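Local coordinates for protein putative glycosidase ph117-related (Bacteroides thetaiotaomicron, PDB 5A7V) that binds mannose-containing sugars and, as a GH130 family member, probably cleaves beta-mannosidic linkages by hydrolysis or phosphorolysis, at residues Thr271-Tyr279 with Thr346-Tyr354. Residues are numbered along the deposited sequence; the frame is centred on the assembly and turned at random.
With MAN (alpha-D-mannopyranose), chain E.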
# COMPACT_ATOMS: atom_id res chain seq x y z
N THR A 271 -1.01 -7.42 10.34
CA THR A 271 -1.56 -7.84 9.03
C THR A 271 -2.14 -6.57 8.38
O THR A 271 -3.30 -6.21 8.63
CB THR A 271 -2.68 -8.94 9.15
OG1 THR A 271 -3.66 -8.47 10.09
CG2 THR A 271 -2.13 -10.26 9.66
N GLU A 272 -1.33 -5.90 7.60
CA GLU A 272 -1.62 -4.53 7.18
C GLU A 272 -1.89 -4.50 5.69
O GLU A 272 -1.12 -4.93 4.85
CB GLU A 272 -0.43 -3.63 7.49
CG GLU A 272 -0.64 -2.18 7.01
CD GLU A 272 0.31 -1.17 7.60
OE1 GLU A 272 1.39 -1.61 8.14
OE2 GLU A 272 -0.01 0.03 7.59
N CYS A 273 -3.08 -4.00 5.34
CA CYS A 273 -3.55 -4.00 3.93
C CYS A 273 -2.54 -3.38 3.00
O CYS A 273 -1.91 -2.39 3.35
CB CYS A 273 -4.93 -3.33 3.85
SG CYS A 273 -6.23 -4.26 4.72
N GLY A 274 -2.39 -3.94 1.80
CA GLY A 274 -1.44 -3.46 0.81
C GLY A 274 -2.13 -2.68 -0.35
O GLY A 274 -2.88 -1.72 -0.06
N PRO A 275 -1.92 -3.10 -1.58
CA PRO A 275 -2.57 -2.40 -2.70
C PRO A 275 -4.08 -2.68 -2.72
O PRO A 275 -4.60 -3.45 -1.92
CB PRO A 275 -1.91 -3.02 -3.93
CG PRO A 275 -1.44 -4.36 -3.48
CD PRO A 275 -1.11 -4.26 -2.04
N PRO A 276 -4.83 -2.07 -3.66
CA PRO A 276 -6.27 -2.40 -3.84
C PRO A 276 -6.50 -3.92 -4.00
O PRO A 276 -5.66 -4.63 -4.59
CB PRO A 276 -6.61 -1.60 -5.10
CG PRO A 276 -5.69 -0.41 -5.04
CD PRO A 276 -4.39 -0.97 -4.53
N ALA A 277 -7.60 -4.40 -3.42
CA ALA A 277 -7.95 -5.81 -3.51
C ALA A 277 -8.47 -6.15 -4.91
O ALA A 277 -8.99 -5.26 -5.60
CB ALA A 277 -8.93 -6.17 -2.47
N ILE A 278 -8.36 -7.40 -5.35
CA ILE A 278 -8.67 -7.81 -6.71
C ILE A 278 -9.64 -8.98 -6.74
O ILE A 278 -9.38 -10.05 -6.19
CB ILE A 278 -7.41 -8.19 -7.51
CG1 ILE A 278 -6.38 -7.06 -7.46
CG2 ILE A 278 -7.76 -8.54 -8.95
CD1 ILE A 278 -4.98 -7.48 -7.93
N TYR A 279 -10.77 -8.76 -7.44
CA TYR A 279 -11.79 -9.77 -7.63
C TYR A 279 -11.35 -10.72 -8.77
O TYR A 279 -11.09 -10.26 -9.87
CB TYR A 279 -13.09 -9.06 -8.00
CG TYR A 279 -14.32 -9.95 -8.09
CD1 TYR A 279 -14.61 -10.65 -9.26
CD2 TYR A 279 -15.16 -10.10 -7.00
CE1 TYR A 279 -15.75 -11.45 -9.34
CE2 TYR A 279 -16.31 -10.89 -7.07
CZ TYR A 279 -16.59 -11.57 -8.23
OH TYR A 279 -17.71 -12.36 -8.31
N THR A 346 11.82 -3.63 4.99
CA THR A 346 10.45 -3.82 4.45
C THR A 346 10.52 -4.06 2.97
O THR A 346 11.39 -3.47 2.29
CB THR A 346 9.49 -2.60 4.65
OG1 THR A 346 9.84 -1.61 3.68
CG2 THR A 346 9.49 -2.02 6.04
N VAL A 347 9.53 -4.80 2.46
CA VAL A 347 9.03 -4.64 1.09
C VAL A 347 7.54 -4.31 1.25
O VAL A 347 6.69 -5.21 1.32
CB VAL A 347 9.30 -5.84 0.16
CG1 VAL A 347 10.79 -5.89 -0.18
CG2 VAL A 347 8.86 -7.17 0.75
N PHE A 348 7.24 -3.02 1.40
CA PHE A 348 5.89 -2.60 1.81
C PHE A 348 5.03 -2.39 0.55
O PHE A 348 5.15 -1.38 -0.13
CB PHE A 348 5.96 -1.33 2.65
CG PHE A 348 4.69 -1.02 3.37
CD1 PHE A 348 4.36 -1.67 4.57
CD2 PHE A 348 3.76 -0.12 2.81
CE1 PHE A 348 3.17 -1.43 5.20
CE2 PHE A 348 2.58 0.13 3.47
CZ PHE A 348 2.27 -0.50 4.64
N ILE A 349 4.25 -3.42 0.21
CA ILE A 349 3.53 -3.44 -1.04
C ILE A 349 2.31 -2.55 -0.99
O ILE A 349 1.55 -2.56 -0.03
CB ILE A 349 3.24 -4.88 -1.49
CG1 ILE A 349 2.33 -5.64 -0.52
CG2 ILE A 349 4.52 -5.64 -1.78
CD1 ILE A 349 1.61 -6.82 -1.14
N GLU A 350 2.13 -1.78 -2.08
CA GLU A 350 1.17 -0.70 -2.00
C GLU A 350 0.56 -0.28 -3.34
O GLU A 350 -0.55 0.31 -3.31
CB GLU A 350 1.83 0.48 -1.32
CG GLU A 350 0.91 1.59 -0.88
CD GLU A 350 1.60 2.59 0.03
OE1 GLU A 350 2.45 2.22 0.85
OE2 GLU A 350 1.27 3.82 0.00
N GLY A 351 1.23 -0.52 -4.46
CA GLY A 351 0.67 -0.18 -5.76
C GLY A 351 0.75 -1.35 -6.72
O GLY A 351 1.72 -2.13 -6.66
N MET A 352 -0.25 -1.48 -7.60
CA MET A 352 -0.20 -2.51 -8.62
C MET A 352 -0.85 -1.95 -9.88
O MET A 352 -1.92 -1.30 -9.78
CB MET A 352 -0.98 -3.77 -8.25
CG MET A 352 -0.37 -4.59 -7.20
SD MET A 352 -1.41 -6.01 -6.73
CE MET A 352 -1.27 -7.20 -8.07
N VAL A 353 -0.27 -2.24 -11.02
CA VAL A 353 -0.88 -1.81 -12.31
C VAL A 353 -0.89 -3.02 -13.24
O VAL A 353 0.13 -3.67 -13.41
CB VAL A 353 -0.16 -0.62 -12.98
CG1 VAL A 353 -1.04 -0.03 -14.09
CG2 VAL A 353 0.20 0.47 -11.99
N TYR A 354 -2.04 -3.29 -13.86
CA TYR A 354 -2.16 -4.27 -14.92
C TYR A 354 -1.88 -3.50 -16.21
O TYR A 354 -2.67 -2.62 -16.58
CB TYR A 354 -3.55 -4.93 -14.92
CG TYR A 354 -3.66 -6.05 -15.93
CD1 TYR A 354 -2.83 -7.16 -15.86
CD2 TYR A 354 -4.61 -6.02 -16.95
CE1 TYR A 354 -2.92 -8.19 -16.78
CE2 TYR A 354 -4.71 -7.04 -17.88
CZ TYR A 354 -3.86 -8.13 -17.81
OH TYR A 354 -3.97 -9.11 -18.75
C1 MAN E . 3.53 1.12 9.26
C2 MAN E . 3.18 1.30 7.76
C3 MAN E . 4.12 2.20 6.94
C4 MAN E . 5.60 1.91 7.28
C5 MAN E . 5.76 0.82 8.36
C6 MAN E . 7.23 0.66 8.81
O1 MAN E . 2.95 -0.18 9.84
O2 MAN E . 1.86 1.86 7.75
O3 MAN E . 3.91 3.58 7.17
O4 MAN E . 6.22 1.56 6.05
O5 MAN E . 4.95 1.24 9.50
O6 MAN E . 7.69 1.88 9.41
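Glu-272 and Phe-348 meet beside a bound alpha-D-mannopyranose and belong to its pocket. The Glu-272 carboxylate comes to the edge of the Phe-348 ring, with Glu-272 OE1 3.4 Å from Phe-348 CE1 and the two planes 80° apart. OE2 of Glu-272 accepts a hydrogen bond from sugar O2 at 2.6 Å, and Ser-204 OG also bonds to OE2. Sugar C3 lies over one face of the ring.

Farther along the strands, away from the sugar, Met-352 can be followed outward from CB. Its CG stands anti to the carbonyl carbon (chi1 -72°) and lies 3.9 Å from Pro-275 CG. Met-352 SD comes closer, 3.6 Å from Pro-275 CG, and also reaches Ile-278 CD1. The chain then bends (chi3 75°) and brings Met-352 CE to 3.7 Å from Ile-278 CD1. Pro-275 CD packs on Ile-349 CD1 at 3.8 Å. Pro-275 CA also makes a CA-H...O contact with Glu-350 O, at 3.4 Å. Glu-350 and Gly-351 form a classic beta bulge against strand 358-365.

Pro-275 lies in the short loop that interrupts strand 270-280. The contact joins two sheets near the centre of the five-bladed beta-propeller known for GH130. Strand 270-280 pairs with 205-212 and 283-291, while 347-355 is an outer strand of a three-stranded antiparallel sheet, paired with 358-365.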